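Local coordinates for protein tyrosine phosphatase (Orf virus, PDB 5NCR) that acts as a tyrosine phosphatase of triple substrate specificity, working as a disulfide-linked homodimer, and probably helps the virus evade host interferon signalling, at residues Y126-R131 with K173-D178; L11-T16 with N166-L171; S64-P69 with L109-A114; V35-A40 with N117-A122. The protein carries 2 engineered substitutions. All blocks are in the same frame, centred on the assembly; numbering follows the deposited sequence.

Contact 1 of 4, residues Y126-R131 with K173-D178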
loop_
_atom_site.group_PDB
_atom_site.type_symbol
_atom_site.label_atom_id
_atom_site.label_comp_id
_atom_site.label_asym_id
_atom_site.label_seq_id
_atom_site.Cartn_x
_atom_site.Cartn_y
_atom_site.Cartn_z
ATOM N N TYR B 126 6.200 14.581 -12.011
ATOM C CA TYR B 126 7.554 15.129 -12.009
ATOM C C TYR B 126 8.469 14.521 -10.920
ATOM O O TYR B 126 9.635 14.229 -11.191
ATOM C CB TYR B 126 7.512 16.650 -11.938
ATOM C CG TYR B 126 8.896 17.256 -11.865
ATOM C CD1 TYR B 126 9.825 17.043 -12.872
ATOM C CD2 TYR B 126 9.311 17.953 -10.739
ATOM C CE1 TYR B 126 11.126 17.535 -12.772
ATOM C CE2 TYR B 126 10.594 18.497 -10.653
ATOM C CZ TYR B 126 11.502 18.276 -11.665
ATOM O OH TYR B 126 12.777 18.776 -11.545
ATOM N N VAL B 127 7.935 14.320 -9.719
ATOM C CA VAL B 127 8.656 13.697 -8.611
ATOM C C VAL B 127 9.008 12.232 -8.973
ATOM O O VAL B 127 10.129 11.798 -8.723
ATOM C CB VAL B 127 7.888 13.845 -7.277
ATOM C CG1 VAL B 127 8.542 12.999 -6.185
ATOM C CG2 VAL B 127 7.838 15.327 -6.842
ATOM N N MET B 128 8.080 11.516 -9.610
ATOM C CA MET B 128 8.293 10.126 -10.068
ATOM C C MET B 128 9.354 10.103 -11.156
ATOM O O MET B 128 10.324 9.344 -11.055
ATOM C CB MET B 128 6.987 9.480 -10.592
ATOM C CG MET B 128 5.980 9.127 -9.494
ATOM S SD MET B 128 6.587 8.021 -8.169
ATOM C CE MET B 128 7.008 6.498 -9.114
ATOM N N HIS B 129 9.227 11.007 -12.140
ATOM C CA HIS B 129 10.183 11.157 -13.233
ATOM C C HIS B 129 11.588 11.461 -12.715
ATOM O O HIS B 129 12.553 10.868 -13.194
ATOM C CB HIS B 129 9.746 12.279 -14.170
ATOM C CG HIS B 129 10.690 12.486 -15.306
ATOM N ND1 HIS B 129 11.574 13.558 -15.325
ATOM C CD2 HIS B 129 10.887 11.734 -16.410
ATOM C CE1 HIS B 129 12.248 13.437 -16.456
ATOM N NE2 HIS B 129 11.869 12.362 -17.138
ATOM N N LYS B 130 11.700 12.385 -11.753
ATOM C CA LYS B 130 12.981 12.778 -11.186
ATOM C C LYS B 130 13.660 11.601 -10.484
ATOM O O LYS B 130 14.846 11.375 -10.691
ATOM C CB LYS B 130 12.798 13.994 -10.265
ATOM C CG LYS B 130 14.089 14.479 -9.646
ATOM C CD LYS B 130 13.985 15.866 -9.074
ATOM C CE LYS B 130 15.226 16.163 -8.231
ATOM N NZ LYS B 130 15.294 15.355 -6.972
ATOM N N ARG B 131 12.894 10.827 -9.713
ATOM C CA ARG B 131 13.394 9.636 -9.021
ATOM C C ARG B 131 13.893 8.585 -10.010
ATOM O O ARG B 131 14.993 8.049 -9.816
ATOM C CB ARG B 131 12.314 9.047 -8.103
ATOM C CG ARG B 131 12.791 7.862 -7.244
ATOM C CD ARG B 131 13.982 8.236 -6.374
ATOM N NE ARG B 131 14.386 7.146 -5.509
ATOM C CZ ARG B 131 14.626 7.289 -4.215
ATOM N NH1 ARG B 131 14.505 8.479 -3.638
ATOM N NH2 ARG B 131 15.000 6.245 -3.485
ATOM N N LYS B 173 -0.249 4.001 -13.734
ATOM C CA LYS B 173 -0.024 3.268 -15.000
ATOM C C LYS B 173 1.280 3.679 -15.675
ATOM O O LYS B 173 2.090 2.834 -16.053
ATOM C CB LYS B 173 -1.177 3.479 -15.996
ATOM C CG LYS B 173 -2.479 2.759 -15.680
ATOM C CD LYS B 173 -2.445 1.248 -15.823
ATOM C CE LYS B 173 -2.680 0.717 -17.224
ATOM N NZ LYS B 173 -2.731 -0.768 -17.210
ATOM N N MET B 174 1.488 4.981 -15.787
ATOM C CA MET B 174 2.656 5.557 -16.424
ATOM C C MET B 174 3.983 5.352 -15.662
ATOM O O MET B 174 4.976 5.018 -16.292
ATOM C CB MET B 174 2.368 7.049 -16.676
ATOM C CG MET B 174 3.491 7.833 -17.281
ATOM S SD MET B 174 2.817 9.342 -18.032
ATOM C CE MET B 174 2.328 8.652 -19.655
ATOM N N PHE B 175 4.015 5.602 -14.344
ATOM C CA PHE B 175 5.269 5.597 -13.581
ATOM C C PHE B 175 5.499 4.371 -12.702
ATOM O O PHE B 175 6.624 4.147 -12.229
ATOM C CB PHE B 175 5.415 6.879 -12.751
ATOM C CG PHE B 175 5.464 8.136 -13.588
ATOM C CD1 PHE B 175 6.624 8.489 -14.277
ATOM C CD2 PHE B 175 4.357 8.970 -13.681
ATOM C CE1 PHE B 175 6.670 9.654 -15.057
ATOM C CE2 PHE B 175 4.405 10.139 -14.455
ATOM C CZ PHE B 175 5.572 10.492 -15.107
ATOM N N VAL B 176 4.484 3.546 -12.532
ATOM C CA VAL B 176 4.662 2.329 -11.726
ATOM C C VAL B 176 4.599 1.112 -12.604
ATOM O O VAL B 176 5.520 0.308 -12.577
ATOM C CB VAL B 176 3.719 2.240 -10.496
ATOM C CG1 VAL B 176 3.810 0.869 -9.799
ATOM C CG2 VAL B 176 3.987 3.384 -9.531
ATOM N N CYS B 177 3.519 0.976 -13.377
ATOM C CA CYS B 177 3.315 -0.166 -14.258
ATOM C C CYS B 177 4.290 -0.199 -15.423
ATOM O O CYS B 177 4.976 -1.213 -15.599
ATOM C CB CYS B 177 1.870 -0.226 -14.738
ATOM S SG CYS B 177 0.665 -0.366 -13.402
ATOM N N ASP B 178 4.344 0.883 -16.213
ATOM C CA ASP B 178 5.248 0.974 -17.362
ATOM C C ASP B 178 6.696 1.116 -16.875
ATOM O O ASP B 178 6.935 1.758 -15.846
ATOM C CB ASP B 178 4.848 2.136 -18.297
ATOM C CG ASP B 178 3.416 2.117 -18.830
ATOM O OD1 ASP B 178 2.724 1.083 -18.658
ATOM O OD2 ASP B 178 2.989 3.141 -19.427
#
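Met128 lays its CB over a face of the Phe175 ring, a CH-pi contact in which the carbon stands 4.0 Å from the ring centroid of Phe175 and 28° off its normal. The approach is closest at the root of the ring, with Met128 CB 3.6 Å from Phe175 CG. Beyond CB the methionine turns back on itself: bends at chi2 and at chi3 (-62°) curl the chain so that Met128 CE settles 4.0 Å from Phe175 CB, beside the backbone and not above the ring. That methyl also brushes Val176, with Met128 CE 4.4 Å from Val176 CG2. The two main side chains lie alongside each other, each running toward the other's helix. In the dual-specificity phosphatase fold this joins helix 118-134, which follows the phosphate-binding loop, to the C-terminal helix 165-177; the local axes come within 10.3 Å and diverge by 35°. The far end of the phenyl ring reaches the next residue of the first helix, Phe175 CE1 lying 4.1 Å from His129 CB. On the face turned from Met128, the ring is overlain near its rim by Met174 CG, 3.7 Å above the plane, so a methionine flanks it on both sides. Phe175 lies within a wider pi-type turn, 173-177, with Asp178 N bonded to Lys173 O at 3.0 Å. Tyr146 of helix 140-158 also packs on Met128, while Leu12 of helix 7-15 touches Val176.

Contact 2 of 4, residues L11-T16 with N166-L171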
loop_
_atom_site.group_PDB
_atom_site.type_symbol
_atom_site.label_atom_id
_atom_site.label_comp_id
_atom_site.label_asym_id
_atom_site.label_seq_id
_atom_site.Cartn_x
_atom_site.Cartn_y
_atom_site.Cartn_z
ATOM N N LEU B 11 -4.482 -1.984 -6.934
ATOM C CA LEU B 11 -4.024 -2.148 -5.543
ATOM C C LEU B 11 -3.450 -0.780 -5.058
ATOM O O LEU B 11 -3.840 -0.290 -3.999
ATOM C CB LEU B 11 -2.907 -3.200 -5.514
ATOM C CG LEU B 11 -2.895 -4.270 -4.447
ATOM C CD1 LEU B 11 -4.258 -4.986 -4.293
ATOM C CD2 LEU B 11 -1.862 -5.311 -4.790
ATOM N N LEU B 12 -2.545 -0.184 -5.842
ATOM C CA LEU B 12 -1.915 1.109 -5.514
ATOM C C LEU B 12 -2.917 2.280 -5.505
ATOM O O LEU B 12 -2.861 3.117 -4.603
ATOM C CB LEU B 12 -0.704 1.414 -6.414
ATOM C CG LEU B 12 0.155 2.650 -6.045
ATOM C CD1 LEU B 12 0.618 2.611 -4.554
ATOM C CD2 LEU B 12 1.329 2.771 -6.978
ATOM N N LEU B 13 -3.869 2.291 -6.458
ATOM C CA LEU B 13 -4.923 3.299 -6.479
ATOM C C LEU B 13 -5.721 3.251 -5.160
ATOM O O LEU B 13 -6.010 4.297 -4.609
ATOM C CB LEU B 13 -5.838 3.082 -7.676
ATOM C CG LEU B 13 -6.865 4.195 -7.896
ATOM C CD1 LEU B 13 -6.174 5.536 -8.294
ATOM C CD2 LEU B 13 -7.891 3.781 -8.916
ATOM N N ARG B 14 -6.002 2.031 -4.629
ATOM C CA ARG B 14 -6.664 1.810 -3.348
ATOM C C ARG B 14 -5.768 2.230 -2.199
ATOM O O ARG B 14 -6.285 2.898 -1.299
ATOM C CB ARG B 14 -7.107 0.344 -3.188
ATOM C CG ARG B 14 -8.229 0.205 -2.180
ATOM C CD ARG B 14 -8.637 -1.237 -1.961
ATOM N NE ARG B 14 -9.484 -1.375 -0.774
ATOM C CZ ARG B 14 -10.001 -2.524 -0.350
ATOM N NH1 ARG B 14 -9.775 -3.648 -1.020
ATOM N NH2 ARG B 14 -10.751 -2.557 0.743
ATOM N N CYS B 15 -4.449 1.820 -2.190
ATOM C CA CYS B 15 -3.444 2.241 -1.179
ATOM C C CYS B 15 -3.421 3.775 -1.015
ATOM O O CYS B 15 -3.189 4.277 0.090
ATOM C CB CYS B 15 -2.050 1.755 -1.556
ATOM S SG CYS B 15 -1.735 0.010 -1.212
ATOM N N THR B 16 -3.607 4.505 -2.123
ATOM C CA THR B 16 -3.540 5.966 -2.151
ATOM C C THR B 16 -4.925 6.656 -2.089
ATOM O O THR B 16 -5.000 7.892 -2.237
ATOM C CB THR B 16 -2.698 6.423 -3.347
ATOM O OG1 THR B 16 -3.227 5.897 -4.562
ATOM C CG2 THR B 16 -1.231 6.064 -3.206
ATOM N N ASN B 166 -8.916 9.214 -11.134
ATOM C CA ASN B 166 -8.670 9.097 -12.575
ATOM C C ASN B 166 -7.220 9.478 -12.918
ATOM O O ASN B 166 -6.518 8.716 -13.591
ATOM C CB ASN B 166 -9.691 9.949 -13.372
ATOM C CG ASN B 166 -9.324 10.312 -14.806
ATOM O OD1 ASN B 166 -9.389 11.484 -15.214
ATOM N ND2 ASN B 166 -8.967 9.330 -15.609
ATOM N N PHE B 167 -6.768 10.621 -12.406
ATOM C CA PHE B 167 -5.426 11.150 -12.614
ATOM C C PHE B 167 -4.417 10.275 -11.894
ATOM O O PHE B 167 -3.362 9.989 -12.453
ATOM C CB PHE B 167 -5.317 12.594 -12.063
ATOM C CG PHE B 167 -6.076 13.687 -12.788
ATOM C CD1 PHE B 167 -6.802 13.407 -13.953
ATOM C CD2 PHE B 167 -6.049 15.002 -12.322
ATOM C CE1 PHE B 167 -7.513 14.419 -14.614
ATOM C CE2 PHE B 167 -6.761 16.010 -12.986
ATOM C CZ PHE B 167 -7.480 15.713 -14.130
ATOM N N ARG B 168 -4.715 9.905 -10.632
ATOM C CA ARG B 168 -3.817 9.088 -9.821
ATOM C C ARG B 168 -3.613 7.730 -10.485
ATOM O O ARG B 168 -2.489 7.259 -10.515
ATOM C CB ARG B 168 -4.338 8.948 -8.388
ATOM C CG ARG B 168 -3.228 8.779 -7.339
ATOM C CD ARG B 168 -3.735 8.966 -5.910
ATOM N NE ARG B 168 -4.742 7.973 -5.569
ATOM C CZ ARG B 168 -6.040 8.211 -5.468
ATOM N NH1 ARG B 168 -6.514 9.433 -5.668
ATOM N NH2 ARG B 168 -6.875 7.232 -5.150
ATOM N N TYR B 169 -4.674 7.130 -11.062
ATOM C CA TYR B 169 -4.573 5.846 -11.740
ATOM C C TYR B 169 -3.697 6.003 -12.992
ATOM O O TYR B 169 -2.803 5.187 -13.210
ATOM C CB TYR B 169 -5.968 5.297 -12.121
ATOM C CG TYR B 169 -5.920 3.986 -12.883
ATOM C CD1 TYR B 169 -5.716 2.778 -12.219
ATOM C CD2 TYR B 169 -6.090 3.955 -14.263
ATOM C CE1 TYR B 169 -5.695 1.564 -12.911
ATOM C CE2 TYR B 169 -6.068 2.749 -14.967
ATOM C CZ TYR B 169 -5.864 1.555 -14.287
ATOM O OH TYR B 169 -5.851 0.361 -14.972
ATOM N N GLN B 170 -3.927 7.072 -13.796
ATOM C CA GLN B 170 -3.127 7.330 -15.002
ATOM C C GLN B 170 -1.628 7.491 -14.662
ATOM O O GLN B 170 -0.783 7.015 -15.410
ATOM C CB GLN B 170 -3.626 8.557 -15.757
ATOM C CG GLN B 170 -4.967 8.330 -16.441
ATOM C CD GLN B 170 -5.373 9.578 -17.189
ATOM O OE1 GLN B 170 -4.864 9.886 -18.261
ATOM N NE2 GLN B 170 -6.289 10.323 -16.655
ATOM N N LEU B 171 -1.320 8.126 -13.530
ATOM C CA LEU B 171 0.053 8.303 -13.038
ATOM C C LEU B 171 0.645 6.971 -12.578
ATOM O O LEU B 171 1.795 6.673 -12.882
ATOM C CB LEU B 171 0.097 9.342 -11.907
ATOM C CG LEU B 171 -0.179 10.795 -12.320
ATOM C CD1 LEU B 171 -0.448 11.646 -11.121
ATOM C CD2 LEU B 171 0.983 11.390 -13.075
#
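Arg168, Leu13 and Thr16 join the C-terminal end of helix 7-15 to helix 165-177, a helix-to-helix contact in which one guanidinium grips the last turn of its neighbour. Arg168 NH2 donates to Leu13 O at 3.1 Å along an almost straight path (174° at the hydrogen), and this acceptor lies in the guanidinium plane. Arg168 NE donates to Thr16 OG1 at 2.8 Å, a more bent bond. A turn at chi3 (62°) swings the otherwise extended arginine into position for both. NH1 has its own acceptor, Leu162 O, so all three nitrogens of the group are engaged and its rotation is fixed. The guanidinium is also sandwiched: Thr16 O sits 3.2 Å above one face, toward the rim, and Leu13 CD1 lies over the opposite one. A positive group here probably suits the partial negative charge of the helix end. Leu13 carries the apolar half of the contact: its CD1 lies 3.8 Å from Tyr169 CB, and its CD2 approaches Tyr169 CB and CD1, oblique to the ring. Between Leu13 and Thr16 in the chain, Cys15 forms the disulfide to Cys15 of the second subunit, so the arginine holds the helix end that bears the dimer link. Thr16 OG1 is both acceptor and donor: it donates to Leu12 O at 2.8 Å, reaching that carbonyl from the face opposite the one used by Thr16 N.

Contact 3 of 4, residues S64-P69 with L109-A114; sequences SKYSTP and LVHSVA. Engineered in segment 109-114: Ser112 (natural residue Cys). With PO4 (phosphate ion), chain D.
The phosphate-binding P-loop of the tyrosine phosphatases, with the signature pattern HCxxGxxR, opens here with His111, and Tyr66 from the loop after strand 57-60 holds that histidine from outside. Tyr66 OH and His111 NE2 are hydrogen-bonded at 2.8 Å, and either could be the donor. The side chains come from opposite directions and meet rim to rim: the ring centroids of Tyr66 and His111 are 5.7 Å apart, the planes differ by 26°, and neither ring covers the face of the other. Alongside the polar bond, Tyr66 CE2 approaches His111 CE1 to 3.6 Å, lying in the plane of the imidazole. Tyr66 CG is folded between its backbone N and carbonyl carbon (chi1 55°), which sends the ring inward from an otherwise extended strip of chain. His111 is thereby restrained immediately before Ser112, an engineered replacement for the cysteine that serves as nucleophile in this family. Ser112 OG donates a hydrogen bond to phosphate O3 at 2.6 Å and also meets Ser119 OG, while Ala114 N donates to phosphate O1 at 3.1 Å, almost straight at 173°. His111 ends strand 108-111, which runs in the sheet between strands 35-38 and 57-60; its side chain rests on Asn60 and on Ala43 of helix 40-47, and Tyr66 lies against Leu58 and Asn60 of strand 57-60.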
loop_
_atom_site.group_PDB
_atom_site.type_symbol
_atom_site.label_atom_id
_atom_site.label_comp_id
_atom_site.label_asym_id
_atom_site.label_seq_id
_atom_site.Cartn_x
_atom_site.Cartn_y
_atom_site.Cartn_z
ATOM N N SER B 64 -8.856 28.788 -17.653
ATOM C CA SER B 64 -8.697 30.219 -17.921
ATOM C C SER B 64 -7.256 30.636 -18.117
ATOM O O SER B 64 -6.406 30.377 -17.255
ATOM C CB SER B 64 -9.338 31.063 -16.815
ATOM O OG SER B 64 -10.733 31.227 -17.003
ATOM N N LYS B 65 -6.998 31.321 -19.244
ATOM C CA LYS B 65 -5.687 31.864 -19.596
ATOM C C LYS B 65 -5.530 33.214 -18.876
ATOM O O LYS B 65 -6.527 33.806 -18.466
ATOM C CB LYS B 65 -5.596 32.050 -21.129
ATOM C CG LYS B 65 -4.186 32.227 -21.681
ATOM C CD LYS B 65 -4.185 32.993 -23.002
ATOM C CE LYS B 65 -2.908 33.788 -23.194
ATOM N NZ LYS B 65 -2.623 34.054 -24.630
ATOM N N TYR B 66 -4.280 33.681 -18.706
ATOM C CA TYR B 66 -3.946 34.980 -18.120
ATOM C C TYR B 66 -2.696 35.565 -18.781
ATOM O O TYR B 66 -1.904 34.835 -19.394
ATOM C CB TYR B 66 -3.785 34.910 -16.584
ATOM C CG TYR B 66 -2.776 33.884 -16.108
ATOM C CD1 TYR B 66 -1.409 34.095 -16.266
ATOM C CD2 TYR B 66 -3.187 32.711 -15.479
ATOM C CE1 TYR B 66 -0.477 33.146 -15.856
ATOM C CE2 TYR B 66 -2.259 31.760 -15.042
ATOM C CZ TYR B 66 -0.904 31.982 -15.237
ATOM O OH TYR B 66 0.025 31.068 -14.825
ATOM N N SER B 67 -2.527 36.891 -18.637
ATOM C CA SER B 67 -1.377 37.633 -19.127
ATOM C C SER B 67 -0.310 37.558 -18.047
ATOM O O SER B 67 -0.638 37.520 -16.859
ATOM C CB SER B 67 -1.758 39.092 -19.382
ATOM O OG SER B 67 -0.633 39.953 -19.494
ATOM N N THR B 68 0.959 37.565 -18.457
ATOM C CA THR B 68 2.082 37.538 -17.524
ATOM C C THR B 68 2.920 38.814 -17.598
ATOM O O THR B 68 3.134 39.340 -18.701
ATOM C CB THR B 68 2.969 36.322 -17.766
ATOM O OG1 THR B 68 3.131 36.116 -19.171
ATOM C CG2 THR B 68 2.449 35.083 -17.075
ATOM N N PRO B 69 3.474 39.283 -16.451
ATOM C CA PRO B 69 4.366 40.452 -16.508
ATOM C C PRO B 69 5.676 40.060 -17.198
ATOM O O PRO B 69 5.930 38.862 -17.423
ATOM C CB PRO B 69 4.578 40.807 -15.037
ATOM C CG PRO B 69 4.412 39.512 -14.323
ATOM C CD PRO B 69 3.365 38.756 -15.072
ATOM N N LEU B 109 6.393 27.678 -10.987
ATOM C CA LEU B 109 5.194 27.400 -10.220
ATOM C C LEU B 109 4.158 26.640 -11.070
ATOM O O LEU B 109 3.607 27.187 -12.018
ATOM C CB LEU B 109 4.606 28.713 -9.639
ATOM C CG LEU B 109 3.296 28.548 -8.846
ATOM C CD1 LEU B 109 3.485 27.712 -7.560
ATOM C CD2 LEU B 109 2.640 29.881 -8.598
ATOM N N VAL B 110 3.874 25.389 -10.693
ATOM C CA VAL B 110 2.854 24.557 -11.316
ATOM C C VAL B 110 1.596 24.777 -10.475
ATOM O O VAL B 110 1.611 24.579 -9.253
ATOM C CB VAL B 110 3.261 23.067 -11.373
ATOM C CG1 VAL B 110 2.229 22.248 -12.154
ATOM C CG2 VAL B 110 4.658 22.895 -11.970
ATOM N N HIS B 111 0.518 25.247 -11.118
ATOM C CA HIS B 111 -0.691 25.564 -10.353
ATOM C C HIS B 111 -1.987 25.222 -11.086
ATOM O O HIS B 111 -2.029 25.089 -12.314
ATOM C CB HIS B 111 -0.676 27.049 -9.902
ATOM C CG HIS B 111 -0.864 27.993 -11.047
ATOM N ND1 HIS B 111 -2.133 28.411 -11.443
ATOM C CD2 HIS B 111 0.050 28.507 -11.907
ATOM C CE1 HIS B 111 -1.943 29.188 -12.500
ATOM N NE2 HIS B 111 -0.648 29.298 -12.802
ATOM N N SER B 112 -3.051 25.081 -10.287
ATOM C CA SER B 112 -4.435 24.837 -10.691
ATOM C C SER B 112 -5.255 25.426 -9.550
ATOM O O SER B 112 -4.695 25.692 -8.509
ATOM C CB SER B 112 -4.703 23.350 -10.936
ATOM O OG SER B 112 -4.275 22.556 -9.851
ATOM N N VAL B 113 -6.538 25.661 -9.740
ATOM C CA VAL B 113 -7.395 26.429 -8.820
ATOM C C VAL B 113 -7.203 26.064 -7.335
ATOM O O VAL B 113 -6.784 26.929 -6.574
ATOM C CB VAL B 113 -8.890 26.411 -9.237
ATOM C CG1 VAL B 113 -9.742 27.213 -8.254
ATOM C CG2 VAL B 113 -9.056 26.956 -10.650
ATOM N N ALA B 114 -7.487 24.809 -6.934
ATOM C CA ALA B 114 -7.353 24.395 -5.533
ATOM C C ALA B 114 -5.909 24.012 -5.161
ATOM O O ALA B 114 -5.599 23.873 -3.978
ATOM C CB ALA B 114 -8.287 23.229 -5.261
HETATM P P PO4 D . -7.431 21.468 -8.650
HETATM O O1 PO4 D . -8.567 22.570 -8.863
HETATM O O2 PO4 D . -7.952 20.323 -7.671
HETATM O O3 PO4 D . -6.117 22.136 -8.038
HETATM O O4 PO4 D . -7.050 20.849 -9.969
#

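Contact 4 of 4, residues V35-A40 with N117-A122. With PO4 (phosphate ion), chain D; SO4 (sulfate ion), chain E.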
loop_
_atom_site.group_PDB
_atom_site.type_symbol
_atom_site.label_atom_id
_atom_site.label_comp_id
_atom_site.label_asym_id
_atom_site.label_seq_id
_atom_site.Cartn_x
_atom_site.Cartn_y
_atom_site.Cartn_z
ATOM N N VAL B 35 11.150 23.704 -8.588
ATOM C CA VAL B 35 9.742 23.451 -8.943
ATOM C C VAL B 35 8.843 23.562 -7.702
ATOM O O VAL B 35 9.125 22.977 -6.671
ATOM C CB VAL B 35 9.512 22.147 -9.749
ATOM C CG1 VAL B 35 8.036 21.968 -10.138
ATOM C CG2 VAL B 35 10.405 22.124 -10.980
ATOM N N TYR B 36 7.780 24.360 -7.817
ATOM C CA TYR B 36 6.819 24.633 -6.762
ATOM C C TYR B 36 5.432 24.229 -7.218
ATOM O O TYR B 36 5.110 24.296 -8.411
ATOM C CB TYR B 36 6.828 26.130 -6.397
ATOM C CG TYR B 36 8.129 26.667 -5.830
ATOM C CD1 TYR B 36 9.227 26.902 -6.651
ATOM C CD2 TYR B 36 8.227 27.038 -4.496
ATOM C CE1 TYR B 36 10.404 27.451 -6.146
ATOM C CE2 TYR B 36 9.393 27.598 -3.984
ATOM C CZ TYR B 36 10.485 27.782 -4.805
ATOM O OH TYR B 36 11.640 28.328 -4.295
ATOM N N LEU B 37 4.627 23.787 -6.251
ATOM C CA LEU B 37 3.248 23.363 -6.422
ATOM C C LEU B 37 2.398 24.371 -5.665
ATOM O O LEU B 37 2.691 24.660 -4.518
ATOM C CB LEU B 37 3.066 21.924 -5.864
ATOM C CG LEU B 37 1.657 21.351 -5.733
ATOM C CD1 LEU B 37 0.931 21.392 -7.053
ATOM C CD2 LEU B 37 1.705 19.900 -5.272
ATOM N N GLY B 38 1.386 24.916 -6.327
ATOM C CA GLY B 38 0.514 25.895 -5.707
ATOM C C GLY B 38 -0.879 25.937 -6.267
ATOM O O GLY B 38 -1.234 25.150 -7.153
ATOM N N SER B 39 -1.676 26.883 -5.733
ATOM C CA SER B 39 -3.067 27.104 -6.104
ATOM C C SER B 39 -3.207 28.412 -6.898
ATOM O O SER B 39 -2.209 29.088 -7.163
ATOM C CB SER B 39 -3.901 27.203 -4.830
ATOM O OG SER B 39 -3.554 28.395 -4.142
ATOM N N ALA B 40 -4.460 28.801 -7.206
ATOM C CA ALA B 40 -4.791 30.062 -7.882
ATOM C C ALA B 40 -4.338 31.245 -7.035
ATOM O O ALA B 40 -3.874 32.243 -7.585
ATOM C CB ALA B 40 -6.298 30.149 -8.143
ATOM N N ASN B 117 -5.548 18.719 -7.609
ATOM C CA ASN B 117 -5.619 17.643 -8.585
ATOM C C ASN B 117 -4.847 17.814 -9.895
ATOM O O ASN B 117 -4.036 16.954 -10.192
ATOM C CB ASN B 117 -7.069 17.313 -8.890
ATOM C CG ASN B 117 -7.801 16.796 -7.686
ATOM O OD1 ASN B 117 -8.806 17.351 -7.303
ATOM N ND2 ASN B 117 -7.342 15.750 -7.048
ATOM N N ARG B 118 -5.102 18.868 -10.678
ATOM C CA ARG B 118 -4.405 19.040 -11.970
ATOM C C ARG B 118 -2.915 19.292 -11.776
ATOM O O ARG B 118 -2.094 18.531 -12.295
ATOM C CB ARG B 118 -5.094 20.110 -12.835
ATOM C CG ARG B 118 -6.540 19.718 -13.167
ATOM C CD ARG B 118 -7.391 20.866 -13.625
ATOM N NE ARG B 118 -7.849 21.691 -12.515
ATOM C CZ ARG B 118 -8.599 22.782 -12.641
ATOM N NH1 ARG B 118 -9.005 23.182 -13.838
ATOM N NH2 ARG B 118 -8.938 23.485 -11.576
ATOM N N SER B 119 -2.586 20.269 -10.927
ATOM C CA SER B 119 -1.210 20.610 -10.587
ATOM C C SER B 119 -0.574 19.517 -9.737
ATOM O O SER B 119 0.620 19.254 -9.893
ATOM C CB SER B 119 -1.140 21.964 -9.890
ATOM O OG SER B 119 -1.956 21.951 -8.730
ATOM N N GLY B 120 -1.357 18.916 -8.835
ATOM C CA GLY B 120 -0.904 17.802 -8.016
ATOM C C GLY B 120 -0.467 16.635 -8.907
ATOM O O GLY B 120 0.588 16.049 -8.677
ATOM N N ALA B 121 -1.235 16.344 -9.993
ATOM C CA ALA B 121 -0.875 15.271 -10.936
ATOM C C ALA B 121 0.446 15.554 -11.646
ATOM O O ALA B 121 1.298 14.674 -11.736
ATOM C CB ALA B 121 -1.997 15.042 -11.942
ATOM N N ALA B 122 0.664 16.803 -12.022
ATOM C CA ALA B 122 1.917 17.253 -12.643
ATOM C C ALA B 122 3.069 17.088 -11.641
ATOM O O ALA B 122 4.118 16.540 -11.994
ATOM C CB ALA B 122 1.789 18.713 -13.041
HETATM P P PO4 D . -7.431 21.468 -8.650
HETATM O O1 PO4 D . -8.567 22.570 -8.863
HETATM O O2 PO4 D . -7.952 20.323 -7.671
HETATM O O3 PO4 D . -6.117 22.136 -8.038
HETATM O O4 PO4 D . -7.050 20.849 -9.969
HETATM S S SO4 E . -11.312 25.851 -13.745
HETATM O O1 SO4 E . -12.664 25.587 -14.272
HETATM O O2 SO4 E . -11.196 27.271 -13.378
HETATM O O3 SO4 E . -11.117 24.989 -12.559
HETATM O O4 SO4 E . -10.305 25.543 -14.768
#
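A serine hydroxyl set against a leucine methyl marks this contact: Ser119 OG lies 3.4 Å from Leu37 CD1, its polar partner being Ser112 OG of the P-loop. Here strand 35-38 of the central sheet passes under the first turn of helix 118-134, the helix that follows the tyrosine-phosphatase signature loop. The local axes are 8.4 Å apart and run at 154°, roughly antiparallel. Leu37 points its CG away from the backbone N (chi1 170°), which carries CD1 to the helix, where it touches Ser119 CB at 3.6 Å and also nears Gly120 N, at 3.8 Å. The same turn faces the anion site. Asn117 N donates to phosphate O2, while Arg118 grips phosphate O4 twice, through its backbone N and its NE. The guanidinium meets both anions at its edge, in plane with phosphorus and sulfur, its positive charge probably offsetting part of theirs. Arg118 NH2 is shared, giving one hydrogen bond to phosphate O1 at 2.9 Å and another to sulfate O3 at 2.8 Å; Arg118 NH1 adds a bond to sulfate O4 at 2.9 Å.

Contacts 3 and 4 lie about 10 Å apart between centres and both touch the same phosphate: strands 108-111 and 35-38 are sheet neighbours, and the P-loop leads from the first of these into helix 118-134. Farther along that helix comes contact 1, its centre about 16 Å from that of contact 4, where Tyr126 packs on Val35. Contact 1 shares helix 165-177 with contact 2, about 12 Å away between centres. Along the chain, contact 2 spans contacts 3 and 4, bringing the N-terminal helix back to the C-terminal one. Helices 118-134 and 165-177 connect the anion site with the disulfide-bearing dimer end, the centres of contacts 2 and 3 being about 26 Å apart across the chain's centre.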